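PDB 4WAC: glycosyl transferase, group 1 family protein from Staphylococcus aureus, which belongs to the group 1 glycosyl transferases of the GT-B clan and carries a long antiparallel sheet alongside its two parallel-stranded ones. Local coordinates for residues R145-S150 / H157-F162; P180-N185 / G194-L199; N84-S89 / F173-G178. All coordinates share one frame; numbering follows the deposited sequence.

Interaction 1 of 3, residues R145-S150 / H157-F162; sequences RIERFS and HMKETF
Arg145 lays its guanidinium flat on one face of the Phe162 ring, the two planes only 14° apart. In this cation-pi stack CZ of Arg145 lies 3.7 Å from the centroid of the Phe162 ring, and CD of Arg145 adds a CH-pi contact over the same face. A bend at chi3 folds the flat group of an otherwise extended arginine over the ring. The rim of Phe162 meets a second arginine, its CE1 standing 3.6 Å from CB of Arg148.

On the face of the sheet that carries Glu147, Phe149, Lys159 and Thr161, the lysine runs alongside the phenylalanine, with CD of Lys159 3.4 Å from CZ of Phe149 and CG over the ring. Bends at chi3 (80°) and chi4 then swing the ammonium to Glu147, making a salt bridge of 2.8 Å between NZ of Lys159 and OE2 of Glu147, which is met on its anti side and 26° out of the carboxylate plane.

In the backbone, Arg148 and Glu160 form a hydrogen-bonded pair; on their face of the sheet a water joins Arg148 O, Ser150 OG and Glu160 OE1.

A second shell fixes these groups. Asp138 bridges to both Arg145 and Arg148, and Asn166 accepts from NE of Arg145. Arg100 of helix 91-101 takes OE1 of Glu147, while Thr123 of the second subunit shares the Lys159 ammonium.

Ser150 N donates to Met158 O (2.8 Å) and Ser150 O accepts from His157 N (2.9 Å), so two residues face one: a classic beta bulge in the antiparallel hairpin of strands 144-152 and 155-162.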
loop_
_atom_site.group_PDB
_atom_site.type_symbol
_atom_site.label_atom_id
_atom_site.label_comp_id
_atom_site.label_asym_id
_atom_site.label_seq_id
_atom_site.Cartn_x
_atom_site.Cartn_y
_atom_site.Cartn_z
ATOM N N ARG A 145 -1.715 9.355 12.553
ATOM C CA ARG A 145 -2.218 8.888 13.834
ATOM C C ARG A 145 -1.754 7.437 14.130
ATOM O O ARG A 145 -1.938 6.560 13.289
ATOM C CB ARG A 145 -3.765 8.961 13.846
ATOM C CG ARG A 145 -4.344 8.411 15.140
ATOM C CD ARG A 145 -5.802 8.691 15.273
ATOM N NE ARG A 145 -6.577 8.029 14.231
ATOM C CZ ARG A 145 -7.898 8.020 14.198
ATOM N NH1 ARG A 145 -8.514 7.388 13.214
ATOM N NH2 ARG A 145 -8.595 8.647 15.147
ATOM N N ILE A 146 -1.190 7.181 15.306
ATOM C CA ILE A 146 -0.843 5.825 15.680
ATOM C C ILE A 146 -1.677 5.268 16.839
ATOM O O ILE A 146 -1.899 4.049 16.925
ATOM C CB ILE A 146 0.639 5.703 16.086
ATOM C CG1 ILE A 146 1.011 6.796 17.087
ATOM C CG2 ILE A 146 1.537 5.683 14.862
ATOM C CD1 ILE A 146 2.375 6.550 17.747
ATOM N N GLU A 147 -2.100 6.153 17.737
ATOM C CA GLU A 147 -2.793 5.738 18.946
ATOM C C GLU A 147 -3.938 6.662 19.310
ATOM O O GLU A 147 -3.875 7.879 19.065
ATOM C CB GLU A 147 -1.809 5.668 20.108
ATOM C CG GLU A 147 -0.931 4.406 20.056
ATOM C CD GLU A 147 -0.005 4.319 21.244
ATOM O OE1 GLU A 147 0.517 5.386 21.638
ATOM O OE2 GLU A 147 0.108 3.202 21.826
ATOM N N ARG A 148 -4.982 6.097 19.908
ATOM C CA ARG A 148 -6.012 6.933 20.548
ATOM C C ARG A 148 -6.308 6.459 21.948
ATOM O O ARG A 148 -6.646 5.279 22.150
ATOM C CB ARG A 148 -7.326 6.951 19.743
ATOM C CG ARG A 148 -8.491 7.539 20.571
ATOM C CD ARG A 148 -9.777 7.626 19.781
ATOM N NE ARG A 148 -9.724 8.766 18.877
ATOM C CZ ARG A 148 -10.734 9.216 18.132
ATOM N NH1 ARG A 148 -11.931 8.635 18.154
ATOM N NH2 ARG A 148 -10.539 10.269 17.355
ATOM N N PHE A 149 -6.175 7.360 22.916
ATOM C CA PHE A 149 -6.601 7.054 24.277
ATOM C C PHE A 149 -8.014 7.590 24.504
ATOM O O PHE A 149 -8.249 8.792 24.306
ATOM C CB PHE A 149 -5.657 7.671 25.320
ATOM C CG PHE A 149 -4.288 7.016 25.396
ATOM C CD1 PHE A 149 -3.239 7.442 24.563
ATOM C CD2 PHE A 149 -4.045 5.969 26.299
ATOM C CE1 PHE A 149 -1.953 6.845 24.647
ATOM C CE2 PHE A 149 -2.767 5.364 26.388
ATOM C CZ PHE A 149 -1.726 5.818 25.570
ATOM N N SER A 150 -8.939 6.730 24.950
ATOM C CA SER A 150 -10.294 7.185 25.279
ATOM C C SER A 150 -10.542 7.288 26.750
ATOM O O SER A 150 -10.214 6.373 27.524
ATOM C CB SER A 150 -11.349 6.260 24.689
ATOM O OG SER A 150 -11.365 6.385 23.275
ATOM N N HIS A 157 -10.148 4.388 29.609
ATOM C CA HIS A 157 -10.719 3.038 29.655
ATOM C C HIS A 157 -10.252 2.217 28.471
ATOM O O HIS A 157 -10.236 0.993 28.542
ATOM C CB HIS A 157 -12.259 3.075 29.720
ATOM C CG HIS A 157 -12.904 3.681 28.510
ATOM N ND1 HIS A 157 -13.256 2.940 27.407
ATOM C CD2 HIS A 157 -13.229 4.971 28.233
ATOM C CE1 HIS A 157 -13.784 3.750 26.491
ATOM N NE2 HIS A 157 -13.776 4.980 26.968
ATOM N N MET A 158 -9.783 2.885 27.417
ATOM C CA MET A 158 -9.410 2.195 26.190
ATOM C C MET A 158 -8.252 2.893 25.497
ATOM O O MET A 158 -8.149 4.123 25.534
ATOM C CB MET A 158 -10.607 2.111 25.210
ATOM C CG MET A 158 -10.297 1.320 23.883
ATOM S SD MET A 158 -11.819 1.003 22.887
ATOM C CE MET A 158 -12.473 2.653 22.666
ATOM N N LYS A 159 -7.398 2.088 24.865
ATOM C CA LYS A 159 -6.360 2.571 23.945
ATOM C C LYS A 159 -6.459 1.810 22.653
ATOM O O LYS A 159 -6.505 0.566 22.662
ATOM C CB LYS A 159 -4.950 2.398 24.507
ATOM C CG LYS A 159 -3.874 2.873 23.512
ATOM C CD LYS A 159 -2.444 2.838 24.096
ATOM C CE LYS A 159 -1.804 1.411 24.091
ATOM N NZ LYS A 159 -1.351 0.940 22.725
ATOM N N GLU A 160 -6.471 2.546 21.546
ATOM C CA GLU A 160 -6.512 1.938 20.235
ATOM C C GLU A 160 -5.267 2.239 19.395
ATOM O O GLU A 160 -4.700 3.341 19.448
ATOM C CB GLU A 160 -7.752 2.391 19.478
ATOM C CG GLU A 160 -9.011 1.791 20.057
ATOM C CD GLU A 160 -10.254 2.410 19.435
ATOM O OE1 GLU A 160 -10.388 3.658 19.527
ATOM O OE2 GLU A 160 -11.050 1.654 18.818
ATOM N N THR A 161 -4.865 1.263 18.595
ATOM C CA THR A 161 -3.714 1.430 17.739
ATOM C C THR A 161 -4.142 1.443 16.287
ATOM O O THR A 161 -4.985 0.638 15.862
ATOM C CB THR A 161 -2.709 0.310 17.991
ATOM O OG1 THR A 161 -2.330 0.354 19.367
ATOM C CG2 THR A 161 -1.431 0.433 17.085
ATOM N N PHE A 162 -3.520 2.314 15.504
ATOM C CA PHE A 162 -3.946 2.507 14.128
ATOM C C PHE A 162 -2.858 2.085 13.165
ATOM O O PHE A 162 -1.702 2.314 13.435
ATOM C CB PHE A 162 -4.319 3.972 13.913
ATOM C CG PHE A 162 -5.517 4.394 14.714
ATOM C CD1 PHE A 162 -5.378 4.826 16.023
ATOM C CD2 PHE A 162 -6.790 4.299 14.174
ATOM C CE1 PHE A 162 -6.489 5.183 16.779
ATOM C CE2 PHE A 162 -7.930 4.674 14.928
ATOM C CZ PHE A 162 -7.772 5.118 16.216
HETATM O O HOH W 1 -9.443 4.546 22.269
#

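Interaction 2 of 3, residues P180-N185 / G194-L199; sequences PYISRN and GKTYVL
Ser183 and Tyr197 form a hydrogen-bonded pair in the antiparallel beta hairpin of strands 180-186 and 193-198, with Leu199 and Asn185 at the two ends of the contact. The pair is tight: Tyr197 N donates to Ser183 O at 2.6 Å, and Ser183 N returns a bond to Tyr197 O. With chi1 at 74°, OG of Ser183 sits between its own backbone N and carbonyl carbon, which brings it 3.6 Å from CB of Tyr197 and to the edge of the tyrosine ring. Tyr170, on the adjoining strand 168-174, hydrogen-bonds that hydroxyl.

Leu199 points across to the partner strand. Its CD1 packs 3.9 Å from CB of Pro180 and also approaches Ser183, while its CB rests against Tyr181 O. Phe117 of the second subunit packs on Leu199 and meets the Tyr197 ring as well, so this side of the hairpin belongs to a subunit interface.

Asn185 closes the other end through its backbone: Asn185 N donates to Lys195 O at 2.9 Å, and Asn185 O accepts from Gly194 N at 2.8 Å. Its side chain sets out beside that of Lys195, pointing the same way, with ND2 of Asn185 3.6 Å from CB of Lys195, while Asn143 of the second subunit engages OD1. Three successive bends curl the Lys195 chain round toward the end of the Tyr197 side chain, where NZ reaches OH of Tyr197 at 2.9 Å; NZ also forms a salt bridge with Glu204. Across the hairpin, a water that accepts from ND2 of Asn185 lies 2.7 Å from the same OH of Tyr197.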
loop_
_atom_site.group_PDB
_atom_site.type_symbol
_atom_site.label_atom_id
_atom_site.label_comp_id
_atom_site.label_asym_id
_atom_site.label_seq_id
_atom_site.Cartn_x
_atom_site.Cartn_y
_atom_site.Cartn_z
ATOM N N PRO A 180 -4.125 -2.075 32.441
ATOM C CA PRO A 180 -4.564 -2.868 31.275
ATOM C C PRO A 180 -4.949 -4.279 31.734
ATOM O O PRO A 180 -4.201 -4.868 32.519
ATOM C CB PRO A 180 -3.325 -2.872 30.362
ATOM C CG PRO A 180 -2.115 -2.722 31.344
ATOM C CD PRO A 180 -2.676 -1.757 32.414
ATOM N N TYR A 181 -6.117 -4.792 31.346
ATOM C CA TYR A 181 -6.510 -6.117 31.830
ATOM C C TYR A 181 -6.765 -7.025 30.641
ATOM O O TYR A 181 -6.559 -8.231 30.746
ATOM C CB TYR A 181 -7.752 -6.062 32.767
ATOM C CG TYR A 181 -8.998 -5.469 32.139
ATOM C CD1 TYR A 181 -9.257 -4.081 32.205
ATOM C CD2 TYR A 181 -9.921 -6.278 31.486
ATOM C CE1 TYR A 181 -10.415 -3.531 31.613
ATOM C CE2 TYR A 181 -11.056 -5.752 30.910
ATOM C CZ TYR A 181 -11.295 -4.387 30.971
ATOM O OH TYR A 181 -12.408 -3.891 30.375
ATOM N N ILE A 182 -7.197 -6.451 29.514
ATOM C CA ILE A 182 -7.312 -7.200 28.249
ATOM C C ILE A 182 -6.754 -6.418 27.038
ATOM O O ILE A 182 -6.967 -5.223 26.919
ATOM C CB ILE A 182 -8.777 -7.597 27.972
ATOM C CG1 ILE A 182 -9.141 -8.864 28.781
ATOM C CG2 ILE A 182 -9.047 -7.816 26.497
ATOM C CD1 ILE A 182 -10.623 -9.226 28.718
ATOM N N SER A 183 -6.033 -7.102 26.148
ATOM C CA SER A 183 -5.724 -6.511 24.866
ATOM C C SER A 183 -6.084 -7.497 23.780
ATOM O O SER A 183 -6.161 -8.706 24.050
ATOM C CB SER A 183 -4.250 -6.124 24.766
ATOM O OG SER A 183 -3.505 -7.316 24.598
ATOM N N ARG A 184 -6.279 -6.996 22.549
ATOM C CA ARG A 184 -6.673 -7.891 21.454
ATOM C C ARG A 184 -6.366 -7.377 20.054
ATOM O O ARG A 184 -6.325 -6.167 19.797
ATOM C CB ARG A 184 -8.174 -8.200 21.564
ATOM C CG ARG A 184 -9.079 -7.012 21.407
ATOM C CD ARG A 184 -10.520 -7.431 21.734
ATOM N NE ARG A 184 -11.464 -6.403 21.306
ATOM C CZ ARG A 184 -12.784 -6.556 21.283
ATOM N NH1 ARG A 184 -13.337 -7.715 21.639
ATOM N NH2 ARG A 184 -13.547 -5.554 20.887
ATOM N N ASN A 185 -6.142 -8.306 19.142
ATOM C CA ASN A 185 -5.869 -7.950 17.754
ATOM C C ASN A 185 -7.153 -7.677 17.010
ATOM O O ASN A 185 -8.147 -8.401 17.191
ATOM C CB ASN A 185 -5.073 -9.067 17.041
ATOM C CG ASN A 185 -3.662 -9.210 17.591
ATOM O OD1 ASN A 185 -3.119 -8.254 18.161
ATOM N ND2 ASN A 185 -3.042 -10.383 17.400
ATOM N N GLY A 194 -9.454 -10.868 16.766
ATOM C CA GLY A 194 -8.566 -12.018 16.676
ATOM C C GLY A 194 -8.023 -12.430 18.034
ATOM O O GLY A 194 -8.772 -12.425 19.034
ATOM N N LYS A 195 -6.749 -12.828 18.068
ATOM C CA LYS A 195 -6.049 -13.168 19.303
ATOM C C LYS A 195 -6.451 -12.181 20.397
ATOM O O LYS A 195 -6.420 -10.981 20.170
ATOM C CB LYS A 195 -4.517 -13.148 19.109
ATOM C CG LYS A 195 -3.941 -14.278 18.217
ATOM C CD LYS A 195 -4.171 -15.653 18.838
ATOM C CE LYS A 195 -3.527 -15.802 20.218
ATOM N NZ LYS A 195 -2.019 -15.614 20.092
ATOM N N THR A 196 -6.885 -12.712 21.545
ATOM C CA THR A 196 -7.259 -11.921 22.706
ATOM C C THR A 196 -6.398 -12.272 23.902
ATOM O O THR A 196 -6.309 -13.455 24.291
ATOM C CB THR A 196 -8.744 -12.142 23.082
ATOM O OG1 THR A 196 -9.558 -11.777 21.969
ATOM C CG2 THR A 196 -9.151 -11.283 24.245
ATOM N N TYR A 197 -5.780 -11.262 24.505
ATOM C CA TYR A 197 -4.855 -11.520 25.606
ATOM C C TYR A 197 -5.452 -11.034 26.912
ATOM O O TYR A 197 -5.711 -9.836 27.085
ATOM C CB TYR A 197 -3.486 -10.856 25.318
ATOM C CG TYR A 197 -2.876 -11.389 24.039
ATOM C CD1 TYR A 197 -2.237 -12.646 24.023
ATOM C CD2 TYR A 197 -2.947 -10.658 22.847
ATOM C CE1 TYR A 197 -1.685 -13.160 22.839
ATOM C CE2 TYR A 197 -2.395 -11.137 21.680
ATOM C CZ TYR A 197 -1.776 -12.396 21.670
ATOM O OH TYR A 197 -1.273 -12.882 20.502
ATOM N N VAL A 198 -5.726 -11.982 27.807
ATOM C CA VAL A 198 -6.232 -11.659 29.131
ATOM C C VAL A 198 -5.003 -11.444 30.020
ATOM O O VAL A 198 -4.446 -12.378 30.628
ATOM C CB VAL A 198 -7.195 -12.740 29.653
ATOM C CG1 VAL A 198 -7.750 -12.358 31.030
ATOM C CG2 VAL A 198 -8.384 -12.888 28.690
ATOM N N LEU A 199 -4.538 -10.198 30.004
ATOM C CA LEU A 199 -3.343 -9.755 30.716
ATOM C C LEU A 199 -3.444 -9.986 32.224
ATOM O O LEU A 199 -2.489 -10.446 32.842
ATOM C CB LEU A 199 -3.078 -8.253 30.423
ATOM C CG LEU A 199 -2.978 -7.867 28.935
ATOM C CD1 LEU A 199 -3.013 -6.377 28.714
ATOM C CD2 LEU A 199 -1.727 -8.461 28.279
HETATM O O HOH W 2 -12.009 -10.147 22.509
HETATM O O HOH W 3 -5.199 -12.184 15.622
HETATM O O HOH W 4 -0.551 -11.161 18.613
#

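Interaction 3 of 3, residues N84-S89 / F173-G178; sequences NKHFKS and FYDEKG
Lys177 stretches across to the loop and ends on His86, its NZ donating to the backbone O of His86 at 2.6 Å. The approach is almost straight down the carbonyl, with a C=O...N angle of 170°. An extended chain beyond CG gives the lysine its reach and carries CD to within 3.2 Å of the same His86 O. The side chains of Phe87 and Lys177 run at a slant to one another, with CD1 of Phe87 3.9 Å from NZ of Lys177.

The His86 ring and the Asp175 carboxylate are turned 63° apart, and ND1 of His86 stays 4.0 Å from OD2 of Asp175; the His86 ring is stacked on Tyr179, next after the turn. That carboxylate also shapes its own turn: OD1 of Asp175 accepts from Lys177 N at 2.8 Å, an Asx turn within the type I beta turn from Asp175 to Gly178. Ser89 CA makes a CH...O contact with Lys177 O.

Helix 74-83 grips the turn at two points: Ser82 hydrogen-bonds OD2 of Asp175, and Asn83 O shares the lysine ammonium with His86. The contact thus ties the loop joining helices 74-83 and 91-101 to the turn between strands 168-174 and 180-186.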
loop_
_atom_site.group_PDB
_atom_site.type_symbol
_atom_site.label_atom_id
_atom_site.label_comp_id
_atom_site.label_asym_id
_atom_site.label_seq_id
_atom_site.Cartn_x
_atom_site.Cartn_y
_atom_site.Cartn_z
ATOM N N ASN A 84 -9.672 -5.868 41.575
ATOM C CA ASN A 84 -9.277 -6.495 42.847
ATOM C C ASN A 84 -7.854 -7.050 42.972
ATOM O O ASN A 84 -7.527 -7.714 43.969
ATOM C CB ASN A 84 -10.223 -7.628 43.147
ATOM C CG ASN A 84 -11.484 -7.134 43.708
ATOM O OD1 ASN A 84 -12.578 -7.487 43.245
ATOM N ND2 ASN A 84 -11.356 -6.300 44.745
ATOM N N LYS A 85 -7.020 -6.793 41.973
ATOM C CA LYS A 85 -5.630 -7.182 42.074
ATOM C C LYS A 85 -4.714 -5.982 42.391
ATOM O O LYS A 85 -3.626 -6.167 42.909
ATOM C CB LYS A 85 -5.197 -7.887 40.777
ATOM C CG LYS A 85 -5.321 -9.408 40.891
ATOM C CD LYS A 85 -5.321 -10.110 39.550
ATOM C CE LYS A 85 -5.237 -11.628 39.667
ATOM N NZ LYS A 85 -6.112 -12.224 40.739
ATOM N N HIS A 86 -5.155 -4.757 42.106
ATOM C CA HIS A 86 -4.305 -3.590 42.356
ATOM C C HIS A 86 -4.940 -2.627 43.353
ATOM O O HIS A 86 -6.145 -2.393 43.313
ATOM C CB HIS A 86 -4.007 -2.846 41.051
ATOM C CG HIS A 86 -3.473 -3.723 39.966
ATOM N ND1 HIS A 86 -4.265 -4.252 38.973
ATOM C CD2 HIS A 86 -2.209 -4.150 39.707
ATOM C CE1 HIS A 86 -3.521 -4.986 38.157
ATOM N NE2 HIS A 86 -2.276 -4.943 38.590
ATOM N N PHE A 87 -4.123 -2.052 44.232
ATOM C CA PHE A 87 -4.622 -1.194 45.302
ATOM C C PHE A 87 -3.863 0.118 45.357
ATOM O O PHE A 87 -3.543 0.657 46.414
ATOM C CB PHE A 87 -4.594 -1.965 46.593
ATOM C CG PHE A 87 -5.421 -3.206 46.503
ATOM C CD1 PHE A 87 -6.807 -3.111 46.477
ATOM C CD2 PHE A 87 -4.836 -4.454 46.342
ATOM C CE1 PHE A 87 -7.602 -4.264 46.348
ATOM C CE2 PHE A 87 -5.610 -5.592 46.206
ATOM C CZ PHE A 87 -6.983 -5.506 46.221
ATOM N N LYS A 88 -3.663 0.640 44.161
ATOM C CA LYS A 88 -2.881 1.835 43.889
ATOM C C LYS A 88 -3.162 2.172 42.426
ATOM O O LYS A 88 -3.088 1.308 41.569
ATOM C CB LYS A 88 -1.389 1.569 44.168
ATOM C CG LYS A 88 -0.425 2.435 43.421
ATOM C CD LYS A 88 1.005 2.421 43.994
ATOM C CE LYS A 88 1.661 1.081 44.003
ATOM N NZ LYS A 88 3.133 1.337 44.250
ATOM N N SER A 89 -3.523 3.411 42.138
ATOM C CA SER A 89 -3.820 3.776 40.752
ATOM C C SER A 89 -2.577 3.717 39.852
ATOM O O SER A 89 -1.438 3.933 40.287
ATOM C CB SER A 89 -4.486 5.163 40.710
ATOM O OG SER A 89 -3.858 6.080 41.581
ATOM N N PHE A 173 -7.945 -2.502 26.991
ATOM C CA PHE A 173 -8.998 -2.037 27.910
ATOM C C PHE A 173 -8.396 -1.866 29.267
ATOM O O PHE A 173 -7.689 -2.762 29.710
ATOM C CB PHE A 173 -10.153 -3.040 27.966
ATOM C CG PHE A 173 -10.708 -3.360 26.616
ATOM C CD1 PHE A 173 -10.894 -2.343 25.706
ATOM C CD2 PHE A 173 -11.047 -4.673 26.257
ATOM C CE1 PHE A 173 -11.427 -2.591 24.435
ATOM C CE2 PHE A 173 -11.542 -4.957 24.964
ATOM C CZ PHE A 173 -11.724 -3.908 24.045
ATOM N N TYR A 174 -8.662 -0.739 29.932
ATOM C CA TYR A 174 -8.063 -0.514 31.235
ATOM C C TYR A 174 -9.113 -0.575 32.344
ATOM O O TYR A 174 -10.271 -0.216 32.140
ATOM C CB TYR A 174 -7.361 0.855 31.286
ATOM C CG TYR A 174 -6.290 1.038 30.255
ATOM C CD1 TYR A 174 -6.613 1.482 28.967
ATOM C CD2 TYR A 174 -4.956 0.776 30.556
ATOM C CE1 TYR A 174 -5.644 1.669 28.022
ATOM C CE2 TYR A 174 -3.962 0.947 29.601
ATOM C CZ TYR A 174 -4.316 1.390 28.341
ATOM O OH TYR A 174 -3.354 1.527 27.369
ATOM N N ASP A 175 -8.688 -0.979 33.531
ATOM C CA ASP A 175 -9.641 -1.161 34.590
ATOM C C ASP A 175 -9.862 0.233 35.216
ATOM O O ASP A 175 -9.350 1.231 34.707
ATOM C CB ASP A 175 -9.181 -2.236 35.607
ATOM C CG ASP A 175 -7.949 -1.835 36.382
ATOM O OD1 ASP A 175 -7.647 -0.624 36.461
ATOM O OD2 ASP A 175 -7.347 -2.731 37.020
ATOM N N GLU A 176 -10.599 0.299 36.313
ATOM C CA GLU A 176 -10.971 1.571 36.883
ATOM C C GLU A 176 -9.812 2.224 37.646
ATOM O O GLU A 176 -9.921 3.372 38.018
ATOM C CB GLU A 176 -12.205 1.406 37.791
ATOM C CG GLU A 176 -13.463 0.912 37.022
ATOM C CD GLU A 176 -14.643 0.516 37.932
ATOM O OE1 GLU A 176 -15.627 -0.078 37.423
ATOM O OE2 GLU A 176 -14.597 0.801 39.151
ATOM N N LYS A 177 -8.717 1.508 37.888
ATOM C CA LYS A 177 -7.557 2.138 38.537
ATOM C C LYS A 177 -6.458 2.455 37.505
ATOM O O LYS A 177 -5.355 2.854 37.879
ATOM C CB LYS A 177 -6.983 1.241 39.641
ATOM C CG LYS A 177 -7.942 1.067 40.790
ATOM C CD LYS A 177 -7.621 -0.096 41.666
ATOM C CE LYS A 177 -8.914 -0.545 42.396
ATOM N NZ LYS A 177 -8.623 -1.520 43.458
ATOM N N GLY A 178 -6.775 2.273 36.227
ATOM C CA GLY A 178 -5.839 2.520 35.131
ATOM C C GLY A 178 -4.982 1.343 34.608
ATOM O O GLY A 178 -4.119 1.545 33.757
#

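The three contacts illustrate how a sheet built of successive hairpins is tied to the loop between two helices. Interactions 1 and 2 are hairpins of one long antiparallel sheet, with centres 14 Å apart; strand 168-174, whose end belongs to interaction 3, runs between them. Its Tyr174 N lies 2.7 Å from His157 O, and its Phe173 N lies 2.9 Å from Ile182 O, both probable hydrogen bonds. Interaction 3, centred 18 Å from interaction 1 and 16 Å from interaction 2, spans a chain excursion that contains interaction 1 entirely, whereas interaction 2 follows later. Interactions 1 and 2 also touch the second subunit, so this sheet contributes to the assembly.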